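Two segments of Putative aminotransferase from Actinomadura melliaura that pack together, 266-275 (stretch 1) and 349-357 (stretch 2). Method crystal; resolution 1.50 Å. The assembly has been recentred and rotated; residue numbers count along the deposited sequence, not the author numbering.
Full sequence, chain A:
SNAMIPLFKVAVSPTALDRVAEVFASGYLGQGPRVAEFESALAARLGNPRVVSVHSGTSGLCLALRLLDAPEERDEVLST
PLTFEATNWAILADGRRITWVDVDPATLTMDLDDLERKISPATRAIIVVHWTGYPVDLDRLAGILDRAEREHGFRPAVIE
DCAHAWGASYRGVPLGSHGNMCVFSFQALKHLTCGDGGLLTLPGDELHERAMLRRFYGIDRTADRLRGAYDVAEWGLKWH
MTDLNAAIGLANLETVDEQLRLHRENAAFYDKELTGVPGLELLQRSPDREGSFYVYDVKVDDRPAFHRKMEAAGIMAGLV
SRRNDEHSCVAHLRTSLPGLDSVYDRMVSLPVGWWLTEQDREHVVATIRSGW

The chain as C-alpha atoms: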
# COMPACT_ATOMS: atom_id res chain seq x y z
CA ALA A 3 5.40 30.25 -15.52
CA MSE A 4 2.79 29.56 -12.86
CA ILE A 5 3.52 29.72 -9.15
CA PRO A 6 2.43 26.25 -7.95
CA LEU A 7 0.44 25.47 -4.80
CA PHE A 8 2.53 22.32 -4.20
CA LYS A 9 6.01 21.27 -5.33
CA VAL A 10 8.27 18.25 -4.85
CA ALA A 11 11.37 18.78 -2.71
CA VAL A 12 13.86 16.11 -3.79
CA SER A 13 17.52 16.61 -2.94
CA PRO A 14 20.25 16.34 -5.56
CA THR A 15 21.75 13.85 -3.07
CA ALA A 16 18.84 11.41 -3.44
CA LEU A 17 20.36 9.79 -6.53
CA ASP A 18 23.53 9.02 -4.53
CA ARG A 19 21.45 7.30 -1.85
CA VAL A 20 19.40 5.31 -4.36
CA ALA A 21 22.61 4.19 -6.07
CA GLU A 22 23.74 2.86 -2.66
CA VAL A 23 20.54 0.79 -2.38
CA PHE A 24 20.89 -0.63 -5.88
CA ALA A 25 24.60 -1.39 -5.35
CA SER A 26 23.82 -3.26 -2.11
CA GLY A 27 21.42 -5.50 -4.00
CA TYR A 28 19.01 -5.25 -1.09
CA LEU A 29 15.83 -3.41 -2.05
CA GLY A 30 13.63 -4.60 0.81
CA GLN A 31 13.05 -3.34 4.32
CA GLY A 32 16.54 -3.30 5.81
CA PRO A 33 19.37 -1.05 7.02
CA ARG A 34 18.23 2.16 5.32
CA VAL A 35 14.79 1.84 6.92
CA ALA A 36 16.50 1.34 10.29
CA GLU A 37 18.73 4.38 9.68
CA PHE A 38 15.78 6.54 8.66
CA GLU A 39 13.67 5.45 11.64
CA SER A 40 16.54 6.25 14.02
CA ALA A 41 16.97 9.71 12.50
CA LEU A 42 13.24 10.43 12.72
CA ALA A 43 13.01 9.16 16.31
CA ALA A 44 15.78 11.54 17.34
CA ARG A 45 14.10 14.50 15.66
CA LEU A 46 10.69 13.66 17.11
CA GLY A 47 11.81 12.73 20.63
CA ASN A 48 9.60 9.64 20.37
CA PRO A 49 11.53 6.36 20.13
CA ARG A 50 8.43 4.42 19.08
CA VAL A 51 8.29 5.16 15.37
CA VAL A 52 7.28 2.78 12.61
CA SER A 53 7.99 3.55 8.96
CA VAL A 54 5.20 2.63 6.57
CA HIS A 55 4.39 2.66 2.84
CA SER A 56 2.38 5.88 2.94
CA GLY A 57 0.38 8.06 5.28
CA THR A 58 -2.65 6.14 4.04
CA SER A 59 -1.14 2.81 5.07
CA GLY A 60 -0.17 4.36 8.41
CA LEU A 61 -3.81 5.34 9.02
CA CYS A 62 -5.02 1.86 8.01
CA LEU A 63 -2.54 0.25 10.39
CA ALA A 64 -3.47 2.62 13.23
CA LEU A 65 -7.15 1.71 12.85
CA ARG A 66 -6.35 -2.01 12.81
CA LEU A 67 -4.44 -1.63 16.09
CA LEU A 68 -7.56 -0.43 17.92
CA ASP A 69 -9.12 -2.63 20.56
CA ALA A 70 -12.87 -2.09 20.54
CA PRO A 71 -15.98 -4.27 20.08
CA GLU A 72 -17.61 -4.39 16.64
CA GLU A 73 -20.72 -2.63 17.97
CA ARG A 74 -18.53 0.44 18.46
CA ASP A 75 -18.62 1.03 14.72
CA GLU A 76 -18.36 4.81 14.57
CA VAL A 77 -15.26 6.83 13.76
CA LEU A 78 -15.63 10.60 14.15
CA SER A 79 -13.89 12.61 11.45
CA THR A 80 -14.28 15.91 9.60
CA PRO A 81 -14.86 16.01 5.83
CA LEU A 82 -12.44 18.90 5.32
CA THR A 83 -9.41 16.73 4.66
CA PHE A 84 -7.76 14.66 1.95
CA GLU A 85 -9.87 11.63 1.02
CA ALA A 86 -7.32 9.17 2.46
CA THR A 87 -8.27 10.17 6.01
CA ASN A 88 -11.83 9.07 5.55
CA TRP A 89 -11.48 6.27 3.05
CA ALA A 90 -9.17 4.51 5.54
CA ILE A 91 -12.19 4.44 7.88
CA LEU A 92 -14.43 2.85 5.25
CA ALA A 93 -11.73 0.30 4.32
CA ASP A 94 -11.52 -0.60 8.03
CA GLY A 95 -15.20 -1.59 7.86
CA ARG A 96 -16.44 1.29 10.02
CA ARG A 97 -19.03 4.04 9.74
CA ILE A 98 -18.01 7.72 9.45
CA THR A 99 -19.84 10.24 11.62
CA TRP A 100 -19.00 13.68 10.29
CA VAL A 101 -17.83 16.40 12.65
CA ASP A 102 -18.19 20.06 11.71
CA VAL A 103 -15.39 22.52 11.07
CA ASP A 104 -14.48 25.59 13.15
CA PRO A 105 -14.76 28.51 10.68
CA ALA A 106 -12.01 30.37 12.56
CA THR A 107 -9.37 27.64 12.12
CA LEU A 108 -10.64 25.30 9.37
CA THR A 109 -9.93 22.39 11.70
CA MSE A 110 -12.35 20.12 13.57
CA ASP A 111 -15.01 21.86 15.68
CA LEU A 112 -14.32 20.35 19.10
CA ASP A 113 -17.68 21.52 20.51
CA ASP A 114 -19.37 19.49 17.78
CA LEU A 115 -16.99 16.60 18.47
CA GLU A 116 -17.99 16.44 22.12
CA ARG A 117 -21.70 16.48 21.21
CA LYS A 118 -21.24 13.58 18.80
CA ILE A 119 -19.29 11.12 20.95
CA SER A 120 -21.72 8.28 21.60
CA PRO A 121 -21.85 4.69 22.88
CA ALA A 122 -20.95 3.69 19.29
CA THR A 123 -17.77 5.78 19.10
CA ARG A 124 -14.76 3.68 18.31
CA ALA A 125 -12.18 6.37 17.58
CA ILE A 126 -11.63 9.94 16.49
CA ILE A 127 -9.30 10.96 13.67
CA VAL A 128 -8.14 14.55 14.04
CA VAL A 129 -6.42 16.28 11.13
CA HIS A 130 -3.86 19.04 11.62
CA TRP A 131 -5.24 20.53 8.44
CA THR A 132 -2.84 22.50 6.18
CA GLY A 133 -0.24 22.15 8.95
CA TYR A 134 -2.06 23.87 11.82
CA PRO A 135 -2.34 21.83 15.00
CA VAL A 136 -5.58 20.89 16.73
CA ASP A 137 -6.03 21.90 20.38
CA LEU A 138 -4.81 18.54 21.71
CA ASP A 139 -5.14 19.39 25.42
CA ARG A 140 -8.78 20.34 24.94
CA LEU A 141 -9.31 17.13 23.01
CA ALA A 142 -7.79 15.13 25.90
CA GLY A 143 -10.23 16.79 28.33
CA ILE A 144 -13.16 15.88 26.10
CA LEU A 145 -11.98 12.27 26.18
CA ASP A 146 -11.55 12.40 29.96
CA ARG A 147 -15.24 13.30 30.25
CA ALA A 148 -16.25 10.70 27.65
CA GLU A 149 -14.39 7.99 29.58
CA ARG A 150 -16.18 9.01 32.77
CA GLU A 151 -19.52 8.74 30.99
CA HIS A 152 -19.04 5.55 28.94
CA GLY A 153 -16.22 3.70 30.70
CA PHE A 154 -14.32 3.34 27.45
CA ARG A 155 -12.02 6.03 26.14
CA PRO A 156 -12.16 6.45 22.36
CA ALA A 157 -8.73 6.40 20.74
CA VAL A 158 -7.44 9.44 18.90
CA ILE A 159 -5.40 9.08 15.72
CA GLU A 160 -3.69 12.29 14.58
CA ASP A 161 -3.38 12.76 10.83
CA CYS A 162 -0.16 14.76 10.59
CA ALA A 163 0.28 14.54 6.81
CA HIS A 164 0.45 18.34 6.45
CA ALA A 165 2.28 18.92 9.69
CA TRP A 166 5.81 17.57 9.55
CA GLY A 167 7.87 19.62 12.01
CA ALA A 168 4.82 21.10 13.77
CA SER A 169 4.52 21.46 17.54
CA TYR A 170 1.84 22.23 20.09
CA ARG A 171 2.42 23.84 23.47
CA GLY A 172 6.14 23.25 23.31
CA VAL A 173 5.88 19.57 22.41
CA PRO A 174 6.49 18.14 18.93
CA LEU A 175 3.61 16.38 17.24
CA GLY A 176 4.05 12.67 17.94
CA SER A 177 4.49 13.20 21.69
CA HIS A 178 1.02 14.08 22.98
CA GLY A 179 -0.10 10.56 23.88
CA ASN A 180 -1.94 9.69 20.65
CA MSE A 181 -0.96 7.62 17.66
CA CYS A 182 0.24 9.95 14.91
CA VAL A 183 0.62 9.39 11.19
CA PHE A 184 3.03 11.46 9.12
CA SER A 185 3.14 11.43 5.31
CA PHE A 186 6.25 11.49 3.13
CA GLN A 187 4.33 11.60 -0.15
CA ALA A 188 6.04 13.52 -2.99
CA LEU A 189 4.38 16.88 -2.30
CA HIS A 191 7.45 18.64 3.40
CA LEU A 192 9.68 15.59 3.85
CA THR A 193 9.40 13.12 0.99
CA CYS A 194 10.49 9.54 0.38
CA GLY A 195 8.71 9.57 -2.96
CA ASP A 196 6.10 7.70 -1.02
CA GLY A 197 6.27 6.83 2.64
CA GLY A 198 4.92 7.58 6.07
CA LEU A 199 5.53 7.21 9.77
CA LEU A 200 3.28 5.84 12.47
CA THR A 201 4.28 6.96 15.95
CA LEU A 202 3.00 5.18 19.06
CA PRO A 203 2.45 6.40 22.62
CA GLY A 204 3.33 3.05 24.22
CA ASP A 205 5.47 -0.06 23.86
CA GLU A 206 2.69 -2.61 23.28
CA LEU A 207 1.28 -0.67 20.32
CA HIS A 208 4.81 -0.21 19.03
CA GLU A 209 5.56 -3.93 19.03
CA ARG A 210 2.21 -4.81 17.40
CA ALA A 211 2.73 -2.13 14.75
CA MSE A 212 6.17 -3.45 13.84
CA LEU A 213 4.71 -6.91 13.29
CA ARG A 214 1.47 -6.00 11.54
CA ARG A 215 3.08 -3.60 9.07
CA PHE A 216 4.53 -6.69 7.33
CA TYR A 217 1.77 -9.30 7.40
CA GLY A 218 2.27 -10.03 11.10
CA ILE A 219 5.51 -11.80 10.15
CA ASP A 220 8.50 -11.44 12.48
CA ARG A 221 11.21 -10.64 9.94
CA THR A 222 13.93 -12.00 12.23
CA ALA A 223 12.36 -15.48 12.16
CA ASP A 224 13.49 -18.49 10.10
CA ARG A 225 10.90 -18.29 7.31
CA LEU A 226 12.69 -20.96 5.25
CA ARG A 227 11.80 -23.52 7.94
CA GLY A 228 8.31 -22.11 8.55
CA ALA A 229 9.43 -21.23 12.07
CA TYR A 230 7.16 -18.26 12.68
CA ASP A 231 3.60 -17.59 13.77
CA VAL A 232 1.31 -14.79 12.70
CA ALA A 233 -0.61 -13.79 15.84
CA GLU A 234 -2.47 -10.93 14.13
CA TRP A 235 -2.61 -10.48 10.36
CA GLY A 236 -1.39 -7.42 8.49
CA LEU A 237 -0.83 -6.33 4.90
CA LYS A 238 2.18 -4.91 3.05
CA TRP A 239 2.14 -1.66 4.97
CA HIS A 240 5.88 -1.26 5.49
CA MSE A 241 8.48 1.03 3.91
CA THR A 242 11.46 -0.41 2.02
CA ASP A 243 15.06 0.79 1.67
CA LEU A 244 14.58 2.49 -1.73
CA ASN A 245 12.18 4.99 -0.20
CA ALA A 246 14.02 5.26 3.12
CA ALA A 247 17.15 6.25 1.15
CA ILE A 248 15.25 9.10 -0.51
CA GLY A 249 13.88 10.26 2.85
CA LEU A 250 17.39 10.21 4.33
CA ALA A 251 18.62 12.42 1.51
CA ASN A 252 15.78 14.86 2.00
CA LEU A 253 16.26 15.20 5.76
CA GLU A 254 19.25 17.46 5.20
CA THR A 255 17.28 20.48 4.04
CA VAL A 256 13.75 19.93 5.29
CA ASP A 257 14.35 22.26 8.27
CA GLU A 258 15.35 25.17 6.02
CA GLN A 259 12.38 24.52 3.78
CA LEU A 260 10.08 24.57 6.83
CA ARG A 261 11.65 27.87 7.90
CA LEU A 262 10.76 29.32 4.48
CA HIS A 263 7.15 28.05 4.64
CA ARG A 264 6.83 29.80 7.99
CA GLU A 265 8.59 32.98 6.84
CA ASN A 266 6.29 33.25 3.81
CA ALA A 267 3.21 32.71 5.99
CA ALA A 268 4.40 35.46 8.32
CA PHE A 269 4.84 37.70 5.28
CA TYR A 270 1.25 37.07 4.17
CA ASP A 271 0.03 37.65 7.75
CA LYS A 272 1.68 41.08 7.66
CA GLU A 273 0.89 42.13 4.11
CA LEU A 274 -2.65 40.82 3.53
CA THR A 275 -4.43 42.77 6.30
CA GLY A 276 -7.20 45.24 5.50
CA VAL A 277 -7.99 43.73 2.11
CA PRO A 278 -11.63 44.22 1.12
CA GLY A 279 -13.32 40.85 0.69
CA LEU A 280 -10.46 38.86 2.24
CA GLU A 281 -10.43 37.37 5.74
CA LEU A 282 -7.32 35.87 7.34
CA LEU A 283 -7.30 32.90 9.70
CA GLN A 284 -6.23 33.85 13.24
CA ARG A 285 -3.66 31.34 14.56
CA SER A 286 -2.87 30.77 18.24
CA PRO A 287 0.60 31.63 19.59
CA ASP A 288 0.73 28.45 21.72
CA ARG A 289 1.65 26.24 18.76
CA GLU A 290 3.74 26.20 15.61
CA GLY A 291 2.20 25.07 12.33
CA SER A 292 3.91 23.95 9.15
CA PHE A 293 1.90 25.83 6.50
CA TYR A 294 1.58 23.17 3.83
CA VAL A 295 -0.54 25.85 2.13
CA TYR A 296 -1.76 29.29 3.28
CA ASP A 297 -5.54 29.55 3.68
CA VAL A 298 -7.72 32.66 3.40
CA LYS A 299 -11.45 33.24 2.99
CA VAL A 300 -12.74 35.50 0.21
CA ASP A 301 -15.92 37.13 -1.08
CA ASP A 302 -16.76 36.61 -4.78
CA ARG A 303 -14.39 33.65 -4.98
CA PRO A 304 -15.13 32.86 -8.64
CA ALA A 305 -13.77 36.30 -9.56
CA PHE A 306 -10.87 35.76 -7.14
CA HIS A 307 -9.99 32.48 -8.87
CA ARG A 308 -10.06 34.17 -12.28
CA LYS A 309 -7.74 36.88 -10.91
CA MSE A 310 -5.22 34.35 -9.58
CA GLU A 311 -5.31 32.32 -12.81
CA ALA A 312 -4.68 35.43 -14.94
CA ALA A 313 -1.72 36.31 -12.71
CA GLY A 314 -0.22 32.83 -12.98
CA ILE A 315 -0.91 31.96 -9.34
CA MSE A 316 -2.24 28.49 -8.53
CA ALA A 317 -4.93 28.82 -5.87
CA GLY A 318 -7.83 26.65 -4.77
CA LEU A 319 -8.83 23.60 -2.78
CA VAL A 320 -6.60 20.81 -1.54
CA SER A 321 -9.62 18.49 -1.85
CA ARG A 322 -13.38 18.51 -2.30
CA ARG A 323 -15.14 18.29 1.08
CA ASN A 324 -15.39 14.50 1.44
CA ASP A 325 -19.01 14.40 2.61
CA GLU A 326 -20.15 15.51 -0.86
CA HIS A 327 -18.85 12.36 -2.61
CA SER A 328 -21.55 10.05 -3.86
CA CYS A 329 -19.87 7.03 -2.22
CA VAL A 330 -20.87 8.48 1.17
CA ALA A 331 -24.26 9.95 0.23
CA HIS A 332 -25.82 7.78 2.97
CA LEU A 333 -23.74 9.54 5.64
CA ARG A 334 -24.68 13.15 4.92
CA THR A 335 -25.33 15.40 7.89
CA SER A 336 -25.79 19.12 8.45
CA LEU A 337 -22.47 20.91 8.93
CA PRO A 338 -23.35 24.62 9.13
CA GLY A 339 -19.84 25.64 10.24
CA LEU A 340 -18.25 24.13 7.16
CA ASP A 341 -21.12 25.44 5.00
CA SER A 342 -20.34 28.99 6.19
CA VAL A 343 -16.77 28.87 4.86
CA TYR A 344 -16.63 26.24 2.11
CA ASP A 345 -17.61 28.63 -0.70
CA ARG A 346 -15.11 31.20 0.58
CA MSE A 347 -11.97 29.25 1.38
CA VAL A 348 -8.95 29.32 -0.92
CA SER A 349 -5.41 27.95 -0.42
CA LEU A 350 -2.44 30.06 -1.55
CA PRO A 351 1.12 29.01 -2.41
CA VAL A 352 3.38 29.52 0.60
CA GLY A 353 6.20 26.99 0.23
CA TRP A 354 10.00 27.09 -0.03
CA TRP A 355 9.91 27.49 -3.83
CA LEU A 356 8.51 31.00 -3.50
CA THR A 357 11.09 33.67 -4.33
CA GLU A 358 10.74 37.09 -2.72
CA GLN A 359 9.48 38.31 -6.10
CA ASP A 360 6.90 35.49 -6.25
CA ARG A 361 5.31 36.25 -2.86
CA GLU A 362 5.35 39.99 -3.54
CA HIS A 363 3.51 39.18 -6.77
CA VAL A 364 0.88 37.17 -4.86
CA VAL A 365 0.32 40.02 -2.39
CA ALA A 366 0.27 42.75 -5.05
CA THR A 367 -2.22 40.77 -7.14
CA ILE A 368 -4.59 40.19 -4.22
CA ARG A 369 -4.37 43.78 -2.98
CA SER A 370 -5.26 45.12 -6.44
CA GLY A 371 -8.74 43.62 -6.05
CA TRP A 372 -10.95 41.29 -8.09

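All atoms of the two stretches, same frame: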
# COMPACT_ATOMS: atom_id res chain seq x y z
N ASN A 266 7.24 32.78 4.82
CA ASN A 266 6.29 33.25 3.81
C ASN A 266 4.90 33.47 4.41
O ASN A 266 4.22 34.44 4.06
CB ASN A 266 6.22 32.25 2.65
CG ASN A 266 7.49 32.22 1.85
OD1 ASN A 266 8.26 33.18 1.83
ND2 ASN A 266 7.74 31.10 1.18
N ALA A 267 4.48 32.57 5.29
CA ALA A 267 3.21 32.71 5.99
C ALA A 267 3.19 33.98 6.84
O ALA A 267 2.19 34.71 6.87
CB ALA A 267 2.95 31.49 6.87
N ALA A 268 4.29 34.25 7.52
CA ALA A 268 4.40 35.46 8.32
C ALA A 268 4.29 36.70 7.44
O ALA A 268 3.68 37.70 7.81
CB ALA A 268 5.70 35.48 9.11
N PHE A 269 4.90 36.62 6.25
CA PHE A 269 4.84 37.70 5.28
C PHE A 269 3.39 37.97 4.86
O PHE A 269 2.94 39.12 4.86
CB PHE A 269 5.71 37.38 4.07
CG PHE A 269 5.70 38.43 3.00
CD1 PHE A 269 6.51 39.55 3.10
CD2 PHE A 269 4.90 38.29 1.88
CE1 PHE A 269 6.50 40.51 2.11
CE2 PHE A 269 4.89 39.25 0.89
CZ PHE A 269 5.69 40.36 1.00
N TYR A 270 2.67 36.92 4.51
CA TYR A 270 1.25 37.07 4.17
C TYR A 270 0.44 37.63 5.34
O TYR A 270 -0.41 38.49 5.14
CB TYR A 270 0.65 35.73 3.74
CG TYR A 270 1.09 35.21 2.39
CD1 TYR A 270 1.52 36.06 1.38
CD2 TYR A 270 1.05 33.85 2.13
CE1 TYR A 270 1.91 35.56 0.14
CE2 TYR A 270 1.43 33.34 0.90
CZ TYR A 270 1.86 34.20 -0.09
OH TYR A 270 2.24 33.67 -1.30
N ASP A 271 0.69 37.13 6.56
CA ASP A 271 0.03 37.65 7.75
C ASP A 271 0.16 39.17 7.84
O ASP A 271 -0.78 39.86 8.23
CB ASP A 271 0.62 37.06 9.03
CG ASP A 271 0.25 35.61 9.25
OD1 ASP A 271 -0.73 35.10 8.66
OD2 ASP A 271 0.96 34.98 10.07
N LYS A 272 1.35 39.66 7.51
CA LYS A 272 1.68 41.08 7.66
C LYS A 272 1.13 41.93 6.52
O LYS A 272 0.73 43.07 6.73
CB LYS A 272 3.21 41.25 7.74
CG LYS A 272 3.69 42.69 7.86
CD LYS A 272 5.22 42.75 7.79
CE LYS A 272 5.75 44.17 7.97
NZ LYS A 272 5.26 45.10 6.90
N GLU A 273 1.11 41.36 5.32
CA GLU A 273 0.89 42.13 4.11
C GLU A 273 -0.51 42.00 3.51
O GLU A 273 -0.85 42.72 2.57
CB GLU A 273 1.94 41.75 3.05
CG GLU A 273 3.38 41.96 3.50
CD GLU A 273 3.75 43.42 3.65
OE1 GLU A 273 3.04 44.29 3.10
OE2 GLU A 273 4.77 43.70 4.32
N LEU A 274 -1.30 41.07 4.04
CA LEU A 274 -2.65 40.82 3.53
C LEU A 274 -3.75 41.30 4.49
O LEU A 274 -4.89 40.84 4.40
CB LEU A 274 -2.85 39.33 3.23
CG LEU A 274 -2.05 38.80 2.02
CD1 LEU A 274 -2.37 37.33 1.76
CD2 LEU A 274 -2.31 39.65 0.78
N THR A 275 -3.41 42.18 5.43
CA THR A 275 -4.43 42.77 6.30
C THR A 275 -5.21 43.90 5.62
O THR A 275 -4.68 44.58 4.75
CB THR A 275 -3.81 43.35 7.59
OG1 THR A 275 -3.01 44.50 7.29
CG2 THR A 275 -2.98 42.28 8.32
N SER A 349 -6.78 28.21 -0.86
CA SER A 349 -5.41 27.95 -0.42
C SER A 349 -4.44 28.65 -1.36
O SER A 349 -4.57 28.55 -2.59
CB SER A 349 -5.12 26.44 -0.40
OG SER A 349 -5.99 25.74 0.49
N LEU A 350 -3.45 29.33 -0.78
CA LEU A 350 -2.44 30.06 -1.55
C LEU A 350 -1.06 29.42 -1.44
O LEU A 350 -0.74 28.81 -0.42
CB LEU A 350 -2.37 31.51 -1.07
CG LEU A 350 -3.67 32.32 -1.15
CD1 LEU A 350 -3.48 33.69 -0.53
CD2 LEU A 350 -4.09 32.44 -2.60
N PRO A 351 -0.25 29.54 -2.49
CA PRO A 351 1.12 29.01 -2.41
C PRO A 351 1.92 29.70 -1.31
O PRO A 351 1.89 30.93 -1.22
CB PRO A 351 1.71 29.34 -3.78
CG PRO A 351 0.53 29.54 -4.68
CD PRO A 351 -0.53 30.14 -3.80
N VAL A 352 2.64 28.93 -0.51
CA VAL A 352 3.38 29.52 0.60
C VAL A 352 4.73 28.82 0.81
O VAL A 352 5.51 29.20 1.68
CB VAL A 352 2.53 29.48 1.89
CG1 VAL A 352 2.51 28.08 2.48
CG2 VAL A 352 3.02 30.50 2.92
N GLY A 353 5.03 27.82 -0.00
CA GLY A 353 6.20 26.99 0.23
C GLY A 353 7.57 27.55 -0.10
O GLY A 353 7.72 28.70 -0.54
N TRP A 354 8.59 26.70 0.10
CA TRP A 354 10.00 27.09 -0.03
C TRP A 354 10.40 27.55 -1.43
O TRP A 354 11.42 28.22 -1.60
CB TRP A 354 10.91 25.92 0.37
CG TRP A 354 10.58 24.67 -0.40
CD1 TRP A 354 9.74 23.67 -0.02
CD2 TRP A 354 11.06 24.31 -1.71
NE1 TRP A 354 9.67 22.71 -1.00
CE2 TRP A 354 10.47 23.08 -2.05
CE3 TRP A 354 11.94 24.92 -2.62
CZ2 TRP A 354 10.73 22.44 -3.25
CZ3 TRP A 354 12.19 24.27 -3.82
CH2 TRP A 354 11.59 23.05 -4.12
N TRP A 355 9.60 27.19 -2.43
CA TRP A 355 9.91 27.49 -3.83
C TRP A 355 9.54 28.92 -4.20
O TRP A 355 9.84 29.39 -5.30
CB TRP A 355 9.19 26.51 -4.75
CG TRP A 355 7.70 26.51 -4.55
CD1 TRP A 355 6.79 27.29 -5.21
CD2 TRP A 355 6.96 25.71 -3.62
NE1 TRP A 355 5.52 27.02 -4.74
CE2 TRP A 355 5.60 26.06 -3.77
CE3 TRP A 355 7.31 24.74 -2.68
CZ2 TRP A 355 4.59 25.45 -3.02
CZ3 TRP A 355 6.31 24.14 -1.94
CH2 TRP A 355 4.96 24.51 -2.11
N LEU A 356 8.86 29.61 -3.29
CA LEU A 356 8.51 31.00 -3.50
C LEU A 356 9.70 31.96 -3.35
O LEU A 356 10.25 32.10 -2.26
CB LEU A 356 7.42 31.40 -2.51
CG LEU A 356 5.98 31.01 -2.74
CD1 LEU A 356 5.12 31.62 -1.65
CD2 LEU A 356 5.54 31.52 -4.08
N THR A 357 10.08 32.62 -4.43
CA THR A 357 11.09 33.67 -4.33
C THR A 357 10.47 34.89 -3.67
O THR A 357 9.25 34.98 -3.54
CB THR A 357 11.64 34.09 -5.70
OG1 THR A 357 10.58 34.67 -6.48
CG2 THR A 357 12.23 32.89 -6.42
O HOH W 1 10.55 30.76 -0.18
O HOH W 2 10.13 34.05 -0.21

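What polar bonds tie the helix to the second stretch? Two side chains one helical turn apart, Asn 266 and Tyr 270, each donate to a backbone carbonyl. Asn 266 ND2 gives a hydrogen bond to Val 352 O at 3.0 Å, with an N-H...O angle of 162° that is close to straight. Tyr 270 OH donates to Pro 351 O at 2.8 Å, and that oxygen lies at the ring edge, near the ring plane, where a phenol hydroxyl can readily direct its proton. Both acceptors are main-chain oxygens, so the helix side chains bond to the backbone of the second stretch.

How does the turn after Val 352 meet the same asparagine? Gly 353 to Leu 356 form a type I beta turn, closed by the hydrogen bond from Leu 356 N to Gly 353 O at 3.1 Å. Asn 266 ND2 also lies 3.0 Å from Gly 353 O, so the amide sits against the mouth of the turn.

Where do apolar groups fill the space between? Val 352 CG2 is the common point, 3.7 Å from Asn 266 CB, 4.1 Å from Ala 267 CB and 3.8 Å from Tyr 270 CE2. It thus packs against Asn 266, Ala 267 and the tyrosine that bonds the preceding residue. Leu 356 CD1 approaches Tyr 270 CZ at 4.4 Å. Beyond the helix proper, Leu 274 CD1 meets Leu 350 CD1 at 4.4 Å, a looser contact that extends the apolar packing to the strand.

Does water take part? Two waters lie between Asn 266 and Leu 356 O. Water 1 accepts from Asn 266 ND2 at 3.1 Å and lies 2.5 Å from Leu 356 O; water 2 lies 2.9 Å from Asn 266 OD1 and 2.8 Å from Leu 356 O. Both ends of the amide therefore have a water close to Leu 356 O.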